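Local coordinates for protein lytic chitin monooxygenase (Enterococcus faecalis, PDB 4A02) that cleaves glycosidic bonds of crystalline alpha- and beta-chitin oxidatively, using a copper-dependent monooxygenase mechanism, at residues R87-K97 against N110-Q121. Numbering follows the deposited sequence.
Sequences RTASWDYYITK and NFDKIASIDGKQ
Asp92 OD1 accepts from both Lys113 NZ and Ser116 OG. Lys113 NZ makes a salt bridge to Asp92 OD1 at 2.8 Å, coming from above the carboxylate plane. Ser116 OG donates to Asp92 OD1 at 2.8 Å, nearly along the C-O bond and slightly to the opposite side of the plane from the lysine. Lys113 gets there with CG anti to the backbone N (chi1 -169°) and an extended chain, which runs past the CD2 and CE2 side of the Tyr94 ring. A water joins Lys113 NZ to Tyr94 OH. A second salt bridge links Lys97 NZ to Asp112 OD1 at 2.9 Å and uses the syn lone pair. The Lys97 chain bends near its end to make it, while Asp112 OD2 is paired with Arg138. At the other end, Arg87 NH1 donates a hydrogen bond to Gln121 O at 2.8 Å, in the guanidinium plane.

The two strands, 88-96 and 111-120, form an antiparallel ladder in the immunoglobulin-like beta-sandwich core of this LPMO family. A classic beta bulge interrupts it: Ile114 N and Ala115 N both donate to Tyr93 O, at 2.8 Å for Ile114 N. Strand 142-150 pairs with the other edge of 88-96. His86, a copper ligand, immediately precedes Arg87, so this ladder starts beside the active site.

Thr96 CG2 lies over one face of the Phe111 ring, 3.7 Å from its centroid, in a CH-pi contact. Trp91, Tyr93, Ala115 and Ile117 pack on the face that meets strand 127-134. There Trp91 CD1 touches Ile117 CG2 at 4.0 Å, and Tyr93 OH bonds to Gln130 and Trp80.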
# COMPACT_ATOMS: atom_id res chain seq x y z
N ARG A 87 14.05 0.31 13.01
CA ARG A 87 13.19 -0.01 14.14
C ARG A 87 11.78 0.43 13.75
O ARG A 87 11.65 1.51 13.16
CB ARG A 87 13.67 0.75 15.42
CG ARG A 87 15.02 0.32 15.92
CD ARG A 87 15.46 0.77 17.30
NE ARG A 87 16.61 -0.12 17.59
CZ ARG A 87 16.64 -1.33 18.11
NH1 ARG A 87 15.57 -2.00 18.52
NH2 ARG A 87 17.82 -1.92 18.26
N THR A 88 10.83 -0.43 14.08
CA THR A 88 9.46 -0.25 13.63
C THR A 88 8.48 -0.04 14.79
O THR A 88 8.49 -0.80 15.76
CB THR A 88 9.06 -1.47 12.82
OG1 THR A 88 9.88 -1.50 11.64
CG2 THR A 88 7.63 -1.38 12.35
N ALA A 89 7.62 0.96 14.64
CA ALA A 89 6.52 1.20 15.58
C ALA A 89 5.30 0.35 15.27
O ALA A 89 4.69 -0.19 16.20
CB ALA A 89 6.11 2.66 15.59
N SER A 90 4.90 0.22 14.01
CA SER A 90 3.61 -0.29 13.69
C SER A 90 3.49 -0.65 12.25
O SER A 90 4.21 -0.16 11.39
CB SER A 90 2.56 0.80 13.98
OG SER A 90 2.89 1.99 13.31
N TRP A 91 2.50 -1.51 11.97
CA TRP A 91 2.07 -1.86 10.60
C TRP A 91 0.56 -1.80 10.63
O TRP A 91 -0.09 -2.50 11.41
CB TRP A 91 2.52 -3.25 10.20
CG TRP A 91 3.97 -3.60 10.47
CD1 TRP A 91 4.53 -4.05 11.65
CD2 TRP A 91 5.03 -3.54 9.51
NE1 TRP A 91 5.85 -4.28 11.48
CE2 TRP A 91 6.19 -3.96 10.16
CE3 TRP A 91 5.10 -3.17 8.18
CZ2 TRP A 91 7.42 -4.02 9.51
CZ3 TRP A 91 6.31 -3.25 7.53
CH2 TRP A 91 7.48 -3.67 8.17
N ASP A 92 -0.04 -0.97 9.77
CA ASP A 92 -1.48 -0.82 9.71
C ASP A 92 -1.98 -1.12 8.32
O ASP A 92 -1.32 -0.81 7.33
CB ASP A 92 -1.91 0.61 10.08
CG ASP A 92 -1.59 0.94 11.52
OD1 ASP A 92 -2.24 0.37 12.40
OD2 ASP A 92 -0.74 1.78 11.72
N TYR A 93 -3.18 -1.70 8.24
CA TYR A 93 -3.77 -2.08 6.97
C TYR A 93 -5.23 -1.68 6.92
O TYR A 93 -5.98 -1.91 7.88
CB TYR A 93 -3.64 -3.57 6.73
CG TYR A 93 -2.22 -4.06 6.66
CD1 TYR A 93 -1.50 -4.38 7.80
CD2 TYR A 93 -1.56 -4.18 5.44
CE1 TYR A 93 -0.20 -4.82 7.71
CE2 TYR A 93 -0.28 -4.62 5.37
CZ TYR A 93 0.43 -4.95 6.50
OH TYR A 93 1.72 -5.38 6.33
N TYR A 94 -5.62 -1.14 5.77
CA TYR A 94 -6.97 -0.70 5.46
C TYR A 94 -7.41 -1.31 4.15
O TYR A 94 -6.54 -1.60 3.30
CB TYR A 94 -7.01 0.84 5.36
CG TYR A 94 -6.44 1.58 6.52
CD1 TYR A 94 -5.04 1.75 6.63
CD2 TYR A 94 -7.22 2.13 7.51
CE1 TYR A 94 -4.48 2.44 7.69
CE2 TYR A 94 -6.64 2.82 8.60
CZ TYR A 94 -5.24 2.95 8.66
OH TYR A 94 -4.70 3.63 9.74
N ILE A 95 -8.71 -1.43 3.89
CA ILE A 95 -9.18 -1.86 2.60
C ILE A 95 -10.46 -1.10 2.25
O ILE A 95 -11.32 -0.86 3.12
CB ILE A 95 -9.37 -3.38 2.50
CG1 ILE A 95 -9.59 -3.82 1.06
CG2 ILE A 95 -10.46 -3.88 3.42
CD1 ILE A 95 -9.59 -5.33 0.89
N THR A 96 -10.61 -0.74 0.99
CA THR A 96 -11.82 -0.11 0.51
C THR A 96 -13.05 -0.95 0.84
O THR A 96 -13.00 -2.18 0.85
CB THR A 96 -11.73 0.10 -1.03
OG1 THR A 96 -11.21 -1.07 -1.65
CG2 THR A 96 -10.84 1.26 -1.39
N LYS A 97 -14.16 -0.26 1.07
CA LYS A 97 -15.48 -0.85 1.21
C LYS A 97 -16.03 -1.22 -0.15
O LYS A 97 -15.80 -0.53 -1.15
CB LYS A 97 -16.41 0.16 1.91
CG LYS A 97 -15.92 0.58 3.26
CD LYS A 97 -16.65 1.81 3.77
CE LYS A 97 -17.71 1.42 4.56
NZ LYS A 97 -17.46 1.28 6.00
N ASN A 110 -13.56 5.95 2.74
CA ASN A 110 -14.12 4.85 1.98
C ASN A 110 -13.46 3.51 2.27
O ASN A 110 -13.74 2.54 1.56
CB ASN A 110 -14.06 5.16 0.50
CG ASN A 110 -14.92 6.33 0.14
OD1 ASN A 110 -15.98 6.53 0.70
ND2 ASN A 110 -14.41 7.15 -0.81
N PHE A 111 -12.63 3.46 3.30
CA PHE A 111 -11.89 2.28 3.73
C PHE A 111 -12.32 1.88 5.14
O PHE A 111 -12.68 2.74 5.95
CB PHE A 111 -10.39 2.51 3.74
CG PHE A 111 -9.69 2.77 2.43
CD1 PHE A 111 -9.93 3.87 1.66
CD2 PHE A 111 -8.71 1.87 1.99
CE1 PHE A 111 -9.21 4.13 0.51
CE2 PHE A 111 -7.99 2.11 0.83
CZ PHE A 111 -8.26 3.24 0.08
N ASP A 112 -12.16 0.59 5.42
CA ASP A 112 -12.18 0.06 6.78
C ASP A 112 -10.76 -0.30 7.18
O ASP A 112 -10.01 -0.86 6.39
CB ASP A 112 -13.03 -1.21 6.88
CG ASP A 112 -14.53 -0.98 6.60
OD1 ASP A 112 -15.03 0.11 6.93
OD2 ASP A 112 -15.16 -1.89 6.04
N LYS A 113 -10.43 -0.07 8.45
CA LYS A 113 -9.19 -0.58 9.01
C LYS A 113 -9.33 -2.05 9.34
O LYS A 113 -10.33 -2.43 9.98
CB LYS A 113 -8.77 0.21 10.26
CG LYS A 113 -7.36 -0.13 10.67
CD LYS A 113 -6.85 0.76 11.79
CE LYS A 113 -5.37 0.63 11.94
NZ LYS A 113 -4.80 1.25 13.14
N ILE A 114 -8.41 -2.87 8.89
CA ILE A 114 -8.50 -4.32 9.06
C ILE A 114 -7.36 -4.93 9.85
O ILE A 114 -7.53 -6.11 10.29
CB ILE A 114 -8.72 -5.05 7.71
CG1 ILE A 114 -7.59 -4.83 6.74
CG2 ILE A 114 -10.08 -4.65 7.15
CD1 ILE A 114 -7.64 -5.73 5.52
N ALA A 115 -6.27 -4.27 10.10
CA ALA A 115 -5.20 -4.81 10.94
C ALA A 115 -4.34 -3.70 11.48
O ALA A 115 -4.13 -2.68 10.83
CB ALA A 115 -4.33 -5.82 10.17
N SER A 116 -3.83 -3.95 12.68
CA SER A 116 -2.83 -3.09 13.30
C SER A 116 -1.87 -4.02 14.05
O SER A 116 -2.28 -4.71 15.00
CB SER A 116 -3.45 -2.09 14.28
OG SER A 116 -2.45 -1.13 14.70
N ILE A 117 -0.64 -4.03 13.67
CA ILE A 117 0.37 -4.92 14.23
C ILE A 117 1.46 -4.06 14.87
O ILE A 117 2.04 -3.17 14.27
CB ILE A 117 0.96 -5.78 13.14
CG1 ILE A 117 -0.13 -6.62 12.46
CG2 ILE A 117 2.14 -6.65 13.59
CD1 ILE A 117 0.33 -7.30 11.19
N ASP A 118 1.73 -4.39 16.17
CA ASP A 118 2.74 -3.63 16.91
C ASP A 118 4.11 -4.02 16.40
O ASP A 118 4.42 -5.22 16.32
CB ASP A 118 2.52 -3.91 18.42
CG ASP A 118 3.41 -3.10 19.37
OD1 ASP A 118 4.31 -2.29 19.02
OD2 ASP A 118 3.16 -3.20 20.60
N GLY A 119 4.93 -3.06 16.09
CA GLY A 119 6.27 -3.32 15.69
C GLY A 119 7.27 -3.55 16.79
O GLY A 119 8.36 -4.08 16.59
N LYS A 120 6.91 -3.14 18.00
CA LYS A 120 7.69 -3.35 19.25
C LYS A 120 9.08 -2.73 19.21
O LYS A 120 9.97 -3.12 19.96
CB LYS A 120 7.83 -4.82 19.56
CG LYS A 120 6.44 -5.39 19.91
CD LYS A 120 6.38 -6.89 20.04
CE LYS A 120 6.24 -7.53 18.66
NZ LYS A 120 6.08 -9.02 18.55
N GLN A 121 9.26 -1.73 18.36
CA GLN A 121 10.56 -1.05 18.23
C GLN A 121 11.66 -2.01 17.85
O GLN A 121 12.84 -1.93 18.17
CB GLN A 121 10.93 -0.24 19.48
CG GLN A 121 10.02 0.99 19.68
CD GLN A 121 10.29 2.06 18.64
OE1 GLN A 121 11.20 2.03 17.84
NE2 GLN A 121 9.38 2.93 18.64
O HOH W 1 4.20 0.69 18.76
O HOH W 2 -5.49 3.94 12.18